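Local coordinates for lambda phage protein with carbohydrate-binding module (Shewanella oneidensis, PDB 2A5Z) that is of unknown function but binds magnesium and has a jelly-roll fold with a carbohydrate-binding module, so it probably recognises carbohydrate, at residues F103-M109 and A226-T232; I143-I147 and K231-K235; S148-G152 and A217-A221; G158-G162 and T173-L179; D194-V199 and Y212-M218. All blocks are in the same frame, centred on the assembly; numbering follows the deposited sequence.

Interaction 1 (F103-M109 and A226-T232); sequences FLAGMLM and AHIGFKT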
# COMPACT_ATOMS: atom_id res chain seq x y z
N PHE C 103 -6.01 19.42 -1.98
CA PHE C 103 -5.69 18.01 -2.09
C PHE C 103 -4.63 17.82 -3.16
O PHE C 103 -4.73 18.39 -4.26
CB PHE C 103 -6.92 17.15 -2.37
CG PHE C 103 -6.60 15.69 -2.58
CD1 PHE C 103 -6.34 14.87 -1.49
CD2 PHE C 103 -6.54 15.16 -3.86
CE1 PHE C 103 -6.03 13.51 -1.68
CE2 PHE C 103 -6.23 13.81 -4.07
CZ PHE C 103 -5.98 12.99 -2.98
N LEU C 104 -3.63 17.02 -2.85
CA LEU C 104 -2.51 16.80 -3.75
C LEU C 104 -2.27 15.31 -3.94
O LEU C 104 -2.06 14.59 -2.96
CB LEU C 104 -1.25 17.50 -3.21
CG LEU C 104 -0.04 17.70 -4.14
CD1 LEU C 104 0.88 18.84 -3.64
CD2 LEU C 104 0.74 16.41 -4.29
N ALA C 105 -2.31 14.85 -5.18
CA ALA C 105 -1.87 13.50 -5.52
C ALA C 105 -0.57 13.62 -6.31
O ALA C 105 -0.57 14.07 -7.46
CB ALA C 105 -2.95 12.74 -6.32
N GLY C 106 0.54 13.26 -5.68
CA GLY C 106 1.83 13.50 -6.30
C GLY C 106 2.99 12.69 -5.76
O GLY C 106 2.82 11.85 -4.87
N MSE C 107 4.16 12.95 -6.34
CA MSE C 107 5.43 12.32 -5.95
C MSE C 107 6.53 13.39 -5.79
O MSE C 107 6.37 14.53 -6.24
CB MSE C 107 5.85 11.23 -6.96
CG MSE C 107 4.93 9.98 -6.98
SE MSE C 107 5.53 8.56 -7.93
CE MSE C 107 6.80 7.96 -6.81
N LEU C 108 7.63 13.02 -5.13
CA LEU C 108 8.78 13.90 -4.96
C LEU C 108 9.54 14.10 -6.28
O LEU C 108 9.66 13.17 -7.08
CB LEU C 108 9.75 13.35 -3.90
CG LEU C 108 9.23 13.27 -2.47
CD1 LEU C 108 10.04 12.24 -1.64
CD2 LEU C 108 9.20 14.64 -1.78
N MSE C 109 10.07 15.30 -6.48
CA MSE C 109 10.80 15.63 -7.71
C MSE C 109 12.23 15.07 -7.75
O MSE C 109 12.76 14.79 -8.84
CB MSE C 109 10.80 17.15 -7.95
CG MSE C 109 9.37 17.73 -8.01
SE MSE C 109 9.20 19.46 -8.54
CE MSE C 109 9.74 19.26 -10.24
N ALA C 226 8.05 20.62 -2.20
CA ALA C 226 7.34 20.53 -3.47
C ALA C 226 6.92 19.09 -3.77
O ALA C 226 7.40 18.15 -3.14
CB ALA C 226 8.20 21.09 -4.59
N HIS C 227 5.99 18.93 -4.72
CA HIS C 227 5.62 17.64 -5.27
C HIS C 227 5.29 17.84 -6.74
O HIS C 227 5.07 18.98 -7.18
CB HIS C 227 4.39 17.07 -4.55
CG HIS C 227 4.70 15.98 -3.57
ND1 HIS C 227 5.70 16.08 -2.63
CD2 HIS C 227 4.10 14.79 -3.36
CE1 HIS C 227 5.72 14.98 -1.89
NE2 HIS C 227 4.76 14.18 -2.32
N ILE C 228 5.24 16.75 -7.51
CA ILE C 228 4.80 16.80 -8.91
C ILE C 228 3.61 15.85 -9.12
O ILE C 228 3.63 14.71 -8.67
CB ILE C 228 5.99 16.55 -9.92
CG1 ILE C 228 5.54 16.72 -11.38
CG2 ILE C 228 6.73 15.20 -9.66
CD1 ILE C 228 6.68 17.02 -12.36
N GLY C 229 2.55 16.36 -9.76
CA GLY C 229 1.34 15.57 -9.97
C GLY C 229 0.10 16.41 -10.16
O GLY C 229 0.05 17.29 -11.03
N PHE C 230 -0.91 16.15 -9.33
CA PHE C 230 -2.19 16.86 -9.38
C PHE C 230 -2.44 17.56 -8.05
O PHE C 230 -2.30 16.94 -6.99
CB PHE C 230 -3.33 15.87 -9.68
CG PHE C 230 -4.72 16.40 -9.41
CD1 PHE C 230 -5.41 17.12 -10.38
CD2 PHE C 230 -5.35 16.16 -8.18
CE1 PHE C 230 -6.71 17.60 -10.13
CE2 PHE C 230 -6.66 16.64 -7.93
CZ PHE C 230 -7.33 17.36 -8.92
N LYS C 231 -2.79 18.84 -8.10
CA LYS C 231 -3.17 19.56 -6.90
C LYS C 231 -4.36 20.46 -7.20
O LYS C 231 -4.33 21.23 -8.16
CB LYS C 231 -1.99 20.40 -6.38
CG LYS C 231 -2.25 21.04 -5.01
CD LYS C 231 -1.09 21.93 -4.59
CE LYS C 231 -1.39 22.57 -3.25
NZ LYS C 231 -0.48 23.71 -2.94
N THR C 232 -5.39 20.37 -6.38
CA THR C 232 -6.54 21.27 -6.50
C THR C 232 -6.73 21.98 -5.17
O THR C 232 -6.54 21.38 -4.11
CB THR C 232 -7.81 20.55 -7.01
OG1 THR C 232 -8.75 21.50 -7.52
CG2 THR C 232 -8.46 19.70 -5.91

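Interaction 2 (I143-I147 and K231-K235); sequences IGLGI and KTQCK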
# COMPACT_ATOMS: atom_id res chain seq x y z
N ILE C 143 3.99 22.33 -2.02
CA ILE C 143 3.16 21.41 -1.25
C ILE C 143 2.15 22.15 -0.35
O ILE C 143 2.32 23.34 -0.04
CB ILE C 143 4.08 20.46 -0.42
CG1 ILE C 143 3.53 19.03 -0.39
CG2 ILE C 143 4.42 21.03 0.97
CD1 ILE C 143 4.59 17.97 -0.07
N GLY C 144 1.09 21.44 0.05
CA GLY C 144 0.20 21.88 1.12
C GLY C 144 -0.54 23.19 0.90
O GLY C 144 -1.17 23.39 -0.13
N LEU C 145 -0.46 24.07 1.90
CA LEU C 145 -1.18 25.34 1.87
C LEU C 145 -0.46 26.38 1.02
O LEU C 145 -0.99 27.47 0.79
CB LEU C 145 -1.42 25.89 3.29
CG LEU C 145 -2.28 25.07 4.27
CD1 LEU C 145 -2.22 25.67 5.66
CD2 LEU C 145 -3.73 24.94 3.79
N GLY C 146 0.74 26.04 0.55
CA GLY C 146 1.56 26.92 -0.30
C GLY C 146 0.91 27.18 -1.64
O GLY C 146 0.18 26.34 -2.17
N ILE C 147 1.19 28.36 -2.19
CA ILE C 147 0.52 28.83 -3.41
C ILE C 147 1.46 29.68 -4.30
O ILE C 147 1.03 30.28 -5.30
CB ILE C 147 -0.78 29.58 -3.03
CG1 ILE C 147 -1.68 29.80 -4.25
CG2 ILE C 147 -0.47 30.87 -2.27
CD1 ILE C 147 -3.16 29.96 -3.89
N LYS C 231 -2.79 18.84 -8.10
CA LYS C 231 -3.17 19.56 -6.90
C LYS C 231 -4.36 20.46 -7.20
O LYS C 231 -4.33 21.23 -8.16
CB LYS C 231 -1.99 20.40 -6.38
CG LYS C 231 -2.25 21.04 -5.01
CD LYS C 231 -1.09 21.93 -4.59
CE LYS C 231 -1.39 22.57 -3.25
NZ LYS C 231 -0.48 23.71 -2.94
N THR C 232 -5.39 20.37 -6.38
CA THR C 232 -6.54 21.27 -6.50
C THR C 232 -6.73 21.98 -5.17
O THR C 232 -6.54 21.38 -4.11
CB THR C 232 -7.81 20.55 -7.01
OG1 THR C 232 -8.75 21.50 -7.52
CG2 THR C 232 -8.46 19.70 -5.91
N GLN C 233 -7.11 23.25 -5.24
CA GLN C 233 -7.00 24.16 -4.10
C GLN C 233 -8.08 25.23 -4.12
O GLN C 233 -8.51 25.68 -5.20
CB GLN C 233 -5.63 24.85 -4.13
CG GLN C 233 -5.26 25.61 -2.86
CD GLN C 233 -3.80 25.99 -2.86
OE1 GLN C 233 -3.25 26.36 -3.89
NE2 GLN C 233 -3.16 25.89 -1.70
N CYS C 234 -8.49 25.66 -2.93
CA CYS C 234 -9.39 26.81 -2.80
C CYS C 234 -8.62 27.98 -2.19
O CYS C 234 -8.03 27.84 -1.13
CB CYS C 234 -10.60 26.46 -1.95
SG CYS C 234 -11.82 27.80 -1.89
N LYS C 235 -8.63 29.11 -2.88
CA LYS C 235 -7.87 30.29 -2.46
C LYS C 235 -8.55 31.10 -1.36
O LYS C 235 -7.92 31.97 -0.76
CB LYS C 235 -7.59 31.20 -3.65
CG LYS C 235 -6.55 30.66 -4.62
CD LYS C 235 -6.18 31.70 -5.67
CE LYS C 235 -7.27 31.83 -6.72
NZ LYS C 235 -6.96 32.93 -7.68

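Interaction 3 (S148-G152 and A217-A221); sequences SDRSG and AMFRA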
# COMPACT_ATOMS: atom_id res chain seq x y z
N SER C 148 2.74 29.70 -3.95
CA SER C 148 3.72 30.62 -4.53
C SER C 148 4.42 30.09 -5.78
O SER C 148 4.96 30.87 -6.56
CB SER C 148 4.76 30.97 -3.48
OG SER C 148 5.41 29.79 -3.06
N ASP C 149 4.44 28.77 -5.95
CA ASP C 149 5.18 28.14 -7.05
C ASP C 149 4.41 27.01 -7.73
O ASP C 149 3.83 26.16 -7.06
CB ASP C 149 6.53 27.60 -6.55
CG ASP C 149 7.43 28.69 -6.01
OD1 ASP C 149 8.10 29.36 -6.81
OD2 ASP C 149 7.48 28.86 -4.76
N ARG C 150 4.42 27.02 -9.06
CA ARG C 150 3.81 25.96 -9.85
C ARG C 150 4.24 26.05 -11.32
O ARG C 150 4.66 27.11 -11.80
CB ARG C 150 2.27 26.00 -9.74
CG ARG C 150 1.67 27.33 -10.12
CD ARG C 150 0.22 27.44 -9.71
NE ARG C 150 -0.26 28.81 -9.78
CZ ARG C 150 -0.12 29.70 -8.80
NH1 ARG C 150 -0.57 30.94 -8.95
NH2 ARG C 150 0.48 29.36 -7.67
N SER C 151 4.11 24.93 -12.01
CA SER C 151 4.50 24.84 -13.40
C SER C 151 3.80 23.64 -14.06
O SER C 151 3.89 22.51 -13.57
CB SER C 151 6.03 24.75 -13.49
OG SER C 151 6.43 23.98 -14.59
N GLY C 152 3.08 23.89 -15.15
CA GLY C 152 2.37 22.83 -15.86
C GLY C 152 1.08 23.36 -16.45
O GLY C 152 1.03 24.50 -16.90
N ALA C 217 12.68 26.58 -17.93
CA ALA C 217 12.60 25.34 -17.16
C ALA C 217 11.47 25.40 -16.14
O ALA C 217 11.17 26.46 -15.60
CB ALA C 217 13.92 25.06 -16.48
N MSE C 218 10.86 24.24 -15.87
CA MSE C 218 9.81 24.11 -14.87
C MSE C 218 10.26 24.56 -13.48
O MSE C 218 11.47 24.59 -13.18
CB MSE C 218 9.30 22.66 -14.83
CG MSE C 218 10.22 21.65 -14.09
SE MSE C 218 9.55 19.96 -14.00
CE MSE C 218 9.78 19.44 -15.69
N PHE C 219 9.29 24.92 -12.63
CA PHE C 219 9.56 25.04 -11.19
C PHE C 219 9.99 23.67 -10.64
O PHE C 219 9.33 22.66 -10.87
CB PHE C 219 8.34 25.54 -10.40
CG PHE C 219 8.47 25.32 -8.90
CD1 PHE C 219 9.47 25.97 -8.17
CD2 PHE C 219 7.63 24.43 -8.24
CE1 PHE C 219 9.62 25.74 -6.80
CE2 PHE C 219 7.76 24.20 -6.87
CZ PHE C 219 8.76 24.86 -6.14
N ARG C 220 11.09 23.67 -9.90
CA ARG C 220 11.62 22.45 -9.31
C ARG C 220 12.18 22.73 -7.92
O ARG C 220 12.90 23.70 -7.73
CB ARG C 220 12.70 21.84 -10.20
CG ARG C 220 13.34 20.58 -9.61
CD ARG C 220 14.43 19.99 -10.51
NE ARG C 220 13.89 19.22 -11.64
CZ ARG C 220 13.51 17.95 -11.59
NH1 ARG C 220 13.60 17.25 -10.46
NH2 ARG C 220 13.05 17.36 -12.67
N ALA C 221 11.82 21.88 -6.97
CA ALA C 221 12.50 21.80 -5.68
C ALA C 221 12.65 20.33 -5.36
O ALA C 221 11.65 19.60 -5.26
CB ALA C 221 11.71 22.52 -4.59

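Interaction 4 (G158-G162 and T173-L179); sequences GNAFG and TGSTYAL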
# COMPACT_ATOMS: atom_id res chain seq x y z
N GLY C 158 -12.62 28.94 -14.79
CA GLY C 158 -12.95 28.09 -15.93
C GLY C 158 -11.91 28.07 -17.03
O GLY C 158 -12.18 27.58 -18.13
N ASN C 159 -10.72 28.60 -16.75
CA ASN C 159 -9.67 28.77 -17.75
C ASN C 159 -8.45 27.89 -17.51
O ASN C 159 -7.87 27.92 -16.44
CB ASN C 159 -9.23 30.24 -17.81
CG ASN C 159 -10.33 31.16 -18.29
OD1 ASN C 159 -11.01 30.87 -19.27
ND2 ASN C 159 -10.50 32.30 -17.61
N ALA C 160 -8.08 27.11 -18.53
CA ALA C 160 -6.86 26.31 -18.50
C ALA C 160 -5.77 26.97 -19.34
O ALA C 160 -6.06 27.54 -20.40
CB ALA C 160 -7.13 24.90 -19.00
N PHE C 161 -4.53 26.87 -18.88
CA PHE C 161 -3.40 27.42 -19.61
C PHE C 161 -2.12 26.82 -19.08
O PHE C 161 -2.03 26.48 -17.89
CB PHE C 161 -3.34 28.96 -19.49
CG PHE C 161 -3.36 29.47 -18.06
CD1 PHE C 161 -2.17 29.79 -17.41
CD2 PHE C 161 -4.56 29.68 -17.40
CE1 PHE C 161 -2.18 30.27 -16.09
CE2 PHE C 161 -4.58 30.17 -16.08
CZ PHE C 161 -3.39 30.46 -15.43
N GLY C 162 -1.14 26.69 -19.96
CA GLY C 162 0.21 26.33 -19.57
C GLY C 162 0.86 27.56 -18.98
O GLY C 162 0.59 28.69 -19.41
N THR C 173 3.26 32.51 -19.41
CA THR C 173 1.85 32.16 -19.48
C THR C 173 1.42 31.93 -20.92
O THR C 173 1.55 32.82 -21.77
CB THR C 173 0.96 33.25 -18.83
OG1 THR C 173 1.36 33.45 -17.47
CG2 THR C 173 -0.52 32.88 -18.86
N GLY C 174 0.91 30.73 -21.21
CA GLY C 174 0.37 30.43 -22.53
C GLY C 174 -1.01 31.01 -22.74
O GLY C 174 -1.57 31.65 -21.84
N SER C 175 -1.56 30.79 -23.93
CA SER C 175 -2.94 31.19 -24.23
C SER C 175 -3.89 30.32 -23.42
O SER C 175 -3.53 29.22 -23.00
CB SER C 175 -3.23 31.07 -25.73
OG SER C 175 -3.16 29.72 -26.15
N THR C 176 -5.10 30.80 -23.19
CA THR C 176 -6.03 30.04 -22.36
C THR C 176 -7.00 29.22 -23.20
O THR C 176 -7.36 29.61 -24.30
CB THR C 176 -6.80 30.93 -21.36
OG1 THR C 176 -7.78 31.70 -22.06
CG2 THR C 176 -5.85 31.86 -20.60
N TYR C 177 -7.38 28.07 -22.66
CA TYR C 177 -8.45 27.28 -23.22
C TYR C 177 -9.59 27.31 -22.20
O TYR C 177 -9.40 26.94 -21.04
CB TYR C 177 -7.97 25.84 -23.49
CG TYR C 177 -9.05 24.96 -24.07
CD1 TYR C 177 -9.24 24.86 -25.44
CD2 TYR C 177 -9.91 24.25 -23.23
CE1 TYR C 177 -10.25 24.06 -25.97
CE2 TYR C 177 -10.92 23.45 -23.74
CZ TYR C 177 -11.09 23.36 -25.11
OH TYR C 177 -12.10 22.57 -25.60
N ALA C 178 -10.77 27.77 -22.61
CA ALA C 178 -11.93 27.84 -21.70
C ALA C 178 -12.64 26.49 -21.59
O ALA C 178 -13.04 25.88 -22.58
CB ALA C 178 -12.89 28.96 -22.11
N LEU C 179 -12.77 26.01 -20.35
CA LEU C 179 -13.33 24.69 -20.08
C LEU C 179 -14.83 24.74 -19.85
O LEU C 179 -15.40 25.82 -19.68
CB LEU C 179 -12.65 24.07 -18.85
CG LEU C 179 -11.12 24.00 -18.81
CD1 LEU C 179 -10.68 23.72 -17.39
CD2 LEU C 179 -10.57 22.94 -19.79
O HOH W 1 -15.17 28.55 -19.08

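Interaction 5 (D194-V199 and Y212-M218); sequences DDRFKV and YTSTAAM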
# COMPACT_ATOMS: atom_id res chain seq x y z
N ASP C 194 15.82 19.01 -20.90
CA ASP C 194 16.40 20.26 -20.40
C ASP C 194 15.59 20.87 -19.23
O ASP C 194 15.83 22.01 -18.83
CB ASP C 194 16.56 21.27 -21.54
CG ASP C 194 15.24 21.57 -22.26
OD1 ASP C 194 14.19 20.99 -21.89
OD2 ASP C 194 15.25 22.39 -23.20
N ASP C 195 14.64 20.10 -18.71
CA ASP C 195 13.78 20.47 -17.57
C ASP C 195 12.67 21.46 -17.93
O ASP C 195 11.97 21.96 -17.06
CB ASP C 195 14.57 20.92 -16.33
CG ASP C 195 14.00 20.34 -15.02
OD1 ASP C 195 13.25 19.33 -15.06
OD2 ASP C 195 14.32 20.88 -13.93
N ARG C 196 12.52 21.72 -19.23
CA ARG C 196 11.32 22.37 -19.72
C ARG C 196 10.21 21.34 -19.66
O ARG C 196 10.45 20.18 -19.33
CB ARG C 196 11.52 22.87 -21.15
CG ARG C 196 12.55 23.98 -21.30
CD ARG C 196 12.55 24.58 -22.71
NE ARG C 196 12.83 23.59 -23.75
CZ ARG C 196 12.04 23.33 -24.79
NH1 ARG C 196 10.90 23.99 -24.97
NH2 ARG C 196 12.41 22.42 -25.67
N PHE C 197 8.98 21.75 -19.98
CA PHE C 197 7.84 20.84 -19.96
C PHE C 197 6.89 21.10 -21.12
O PHE C 197 6.84 22.19 -21.69
CB PHE C 197 7.09 20.93 -18.63
CG PHE C 197 6.37 22.24 -18.42
CD1 PHE C 197 5.08 22.43 -18.92
CD2 PHE C 197 6.97 23.28 -17.71
CE1 PHE C 197 4.42 23.63 -18.73
CE2 PHE C 197 6.29 24.48 -17.52
CZ PHE C 197 5.02 24.65 -18.03
N LYS C 198 6.13 20.06 -21.46
CA LYS C 198 5.01 20.18 -22.37
C LYS C 198 3.78 19.65 -21.66
O LYS C 198 3.83 18.58 -21.04
CB LYS C 198 5.28 19.40 -23.66
CG LYS C 198 4.14 19.44 -24.67
CD LYS C 198 4.58 18.93 -26.03
CE LYS C 198 3.54 19.29 -27.08
NZ LYS C 198 4.07 19.21 -28.47
N VAL C 199 2.68 20.41 -21.72
CA VAL C 199 1.38 19.93 -21.24
C VAL C 199 0.39 19.83 -22.38
O VAL C 199 0.37 20.69 -23.27
CB VAL C 199 0.76 20.79 -20.09
CG1 VAL C 199 1.47 20.52 -18.77
CG2 VAL C 199 0.77 22.27 -20.43
N TYR C 212 0.75 23.20 -24.60
CA TYR C 212 1.71 24.26 -24.34
C TYR C 212 3.07 23.64 -24.05
O TYR C 212 3.16 22.70 -23.27
CB TYR C 212 1.26 25.10 -23.14
CG TYR C 212 2.21 26.22 -22.78
CD1 TYR C 212 2.16 27.43 -23.46
CD2 TYR C 212 3.15 26.07 -21.75
CE1 TYR C 212 3.03 28.47 -23.14
CE2 TYR C 212 4.02 27.12 -21.42
CZ TYR C 212 3.94 28.31 -22.13
OH TYR C 212 4.78 29.36 -21.83
N THR C 213 4.12 24.17 -24.70
CA THR C 213 5.50 23.81 -24.40
C THR C 213 6.21 25.03 -23.80
O THR C 213 6.22 26.11 -24.40
CB THR C 213 6.27 23.33 -25.66
OG1 THR C 213 5.55 22.27 -26.28
CG2 THR C 213 7.66 22.81 -25.30
N SER C 214 6.80 24.85 -22.62
CA SER C 214 7.46 25.96 -21.93
C SER C 214 8.72 26.47 -22.66
O SER C 214 9.36 25.74 -23.41
CB SER C 214 7.77 25.59 -20.48
OG SER C 214 8.90 24.74 -20.38
N THR C 215 9.04 27.75 -22.43
CA THR C 215 10.28 28.35 -22.90
C THR C 215 11.36 28.14 -21.83
O THR C 215 12.47 27.71 -22.13
CB THR C 215 10.10 29.86 -23.21
OG1 THR C 215 9.21 30.01 -24.33
CG2 THR C 215 11.44 30.51 -23.57
N ALA C 216 11.01 28.45 -20.59
CA ALA C 216 11.92 28.31 -19.46
C ALA C 216 11.71 26.96 -18.77
O ALA C 216 10.69 26.29 -18.98
CB ALA C 216 11.73 29.45 -18.49
N ALA C 217 12.68 26.58 -17.93
CA ALA C 217 12.60 25.34 -17.16
C ALA C 217 11.47 25.40 -16.14
O ALA C 217 11.17 26.46 -15.60
CB ALA C 217 13.92 25.06 -16.48
N MSE C 218 10.86 24.24 -15.87
CA MSE C 218 9.81 24.11 -14.87
C MSE C 218 10.26 24.56 -13.48
O MSE C 218 11.47 24.59 -13.18
CB MSE C 218 9.30 22.66 -14.83
CG MSE C 218 10.22 21.65 -14.09
SE MSE C 218 9.55 19.96 -14.00
CE MSE C 218 9.78 19.44 -15.69
O HOH W 2 13.96 23.46 -13.17

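Interaction 1 (F103-M109 and A226-T232)
Two parts of the chain far apart in sequence pair here as antiparallel strands in the curled sheet of the jelly roll. The ladder is built from three reciprocal pairs of backbone hydrogen bonds: F103 N to T232 O (2.9 Å) and T232 N to F103 O (3.0 Å), A105 N to F230 O and F230 N to A105 O (both 2.8 Å), then M107 N to I228 O (3.0 Å) and I228 N to M107 O (2.8 Å). L104–K231 and G106–G229 are the non-hydrogen-bonded pairs between them.

At G229 the chain turns a corner between strands 226-228 and 230-232, so that 230-232 runs at 169° to 103-107 and 226-228 at 88°. Glycine suits both members of the pair at the corner: a CB on G229 would clash with A105 O and with its own chain, and one on G106 would strike I228 O.

F103, A105, M107, I228, F230 and T232 share one face. The phenyl groups of F103 and F230 meet edge to edge, CD2 to CE2 at 4.3 Å, and selenomethionine M109, following the strand, packs its CG 4.0 Å from I228 CG2. On the L104 and K231 face, aliphatic carbons touch (L104 CD1 to K231 CD, 3.8 Å), while the lysine amine goes on to G144.

Among polar side chains, H227 fills the space beside G106; its NE2 bonds S69, and its ND1 donates to the neighbouring A226 O at 2.7 Å.

Interaction 2 (I143-I147 and K231-K235)
K231, on strand 230-234, sends a fully extended side chain toward the loop 143-147. Its four trans torsions bring NZ to 2.9 Å from G144 O, where it donates a hydrogen bond; G146 O lies 2.8 Å from the same NZ. The turn here is type II', from I143 to G146, closed by G146 N to I143 O (3.2 Å), and G144 at its second position has the positive phi that glycine readily adopts.

Two residues on, Q233 points the same way. Its NE2 has its stronger partner in N100 O, in the chain before strand 102-107, and reaches G146 O by a weak hydrogen bond (3.4 Å). K235, just beyond the strand, contributes aliphatic carbon, its CG lying 3.5 Å from I147 CD1.

The contact thus fastens the loop between strands 140-142 and 150-151 to the sheet beside it. Because the turn offers main-chain oxygens rather than acidic side chains, the lysine charge is met by main-chain carbonyl dipoles, with S142 O as another acceptor.

Interaction 3 (S148-G152 and A217-A221)
D149 is the first residue of 148-152 to meet the loop 217-221. Its CB sits squarely above the F219 ring, 3.4 Å from the centroid and 6° off the normal, a CH-pi contact. The methylene covers the aromatic face while the carboxylate serves polar partners: OD2 accepts from S148 OG (2.8 Å), and OD1 is bonded to A167 N.

The CA-to-CB bond of R150 points away from the loop, and its NH2 bonds I147 O; its backbone N still lies 4.2 Å from F219 CD2. S151 then turns toward 217-221. A small residue fits this close approach, where CB comes within 3.4 Å of F219 N and OG within 3.2 Å of CB of selenomethionine M218.

Here a short inner strand and the residues before it pack against the irregular connection from strand 208-213 to strand 226-228. Strand 150-151 lies between strands 140-142 and 159-166 in its sheet, and S151 also touches F197 of strand 197-203. M218 reaches F189 and M191 of strand 184-191, so the crossing loop rests against both sheets of the jelly roll.

Interaction 4 (G158-G162 and T173-L179)
Segments 158-162 and 173-179 run antiparallel, with end-to-end directions 142° apart. A reciprocal pair of hydrogen bonds joins A160 and Y177: A160 N to Y177 O is 2.8 Å and Y177 N to A160 O is 2.7 Å. On one side of this pair L179 N donates to G158 O (2.8 Å), on the other G174 N donates to G162 O (2.7 Å). The G158–L179 end also holds a water that donates to G158 O (3.3 Å) and L179 O (2.8 Å).

The two segments lie toward the open end of the beta hairpin formed by strands 159-166 and 169-178, in the curled sheet of the jelly roll. On the A160 and Y177 face, the small A160 leaves room for L179: CB and CD2 are 4.0 Å apart, and both residues pack on I155. Y177 carries its ring off toward L201, L209 and Y210.

F161 lays its side chain over T173 to T176. Its CB lies 3.5 Å from S175 O, its CD1 is 3.8 Å from T173 CG2, and the T176 methyl CG2 is 4.0 Å from its CB.

Interaction 5 (D194-V199 and Y212-M218)
The open end of the beta hairpin made by strands 197-203 and 208-213 is held together here. V199 and Y212 form a hydrogen-bonded pair, V199 N to Y212 O at 2.8 Å and Y212 N to V199 O at 2.9 Å, followed by S214 N to F197 O (2.8 Å).

The chain then loops out at T215 and A216, and serine spans the gap: S214 OG accepts from F197 N (3.0 Å) and donates to A216 O (2.8 Å). M218 N rejoins the partner at D195 O (2.8 Å). R196 lies over this loop, its NH1 bonding S214 O (2.8 Å), while its NE forms a salt bridge with D194 OD2 (2.8 Å). D194 OD1 accepts from R196 N at 3.2 Å, making an Asx turn.

Beneath, the F197 ring takes S214 CB over one face in a CH-pi contact (3.7 Å to the centroid) and packs CD2 against M218 CB (3.8 Å). F189 adds another ring on strand 184-191. The pairing is that of an antiparallel hairpin at the margin of a jelly-roll sheet.

In the fold
From the N terminus, strand 102-107 comes first; interaction 1 joins it to 226-232, closing a loop that contains interactions 3, 4 and 5. Interaction 2 starts at 143-147 and returns to strand 230-234, sharing K231 and T232 with interaction 1. Within its span, interaction 3 brings 148-152 to 217-221 and encloses two hairpin contacts in series, interaction 4 and then interaction 5. Interactions 1 to 4 reach the curled sheet, whereas interaction 5 belongs to the six-stranded one. The two sheets meet, among other places, where G162 and G174 pack on Y212 and where S151 touches F197; R220 of interaction 3 forms a salt bridge with D195 of interaction 5, and M109 touches M218.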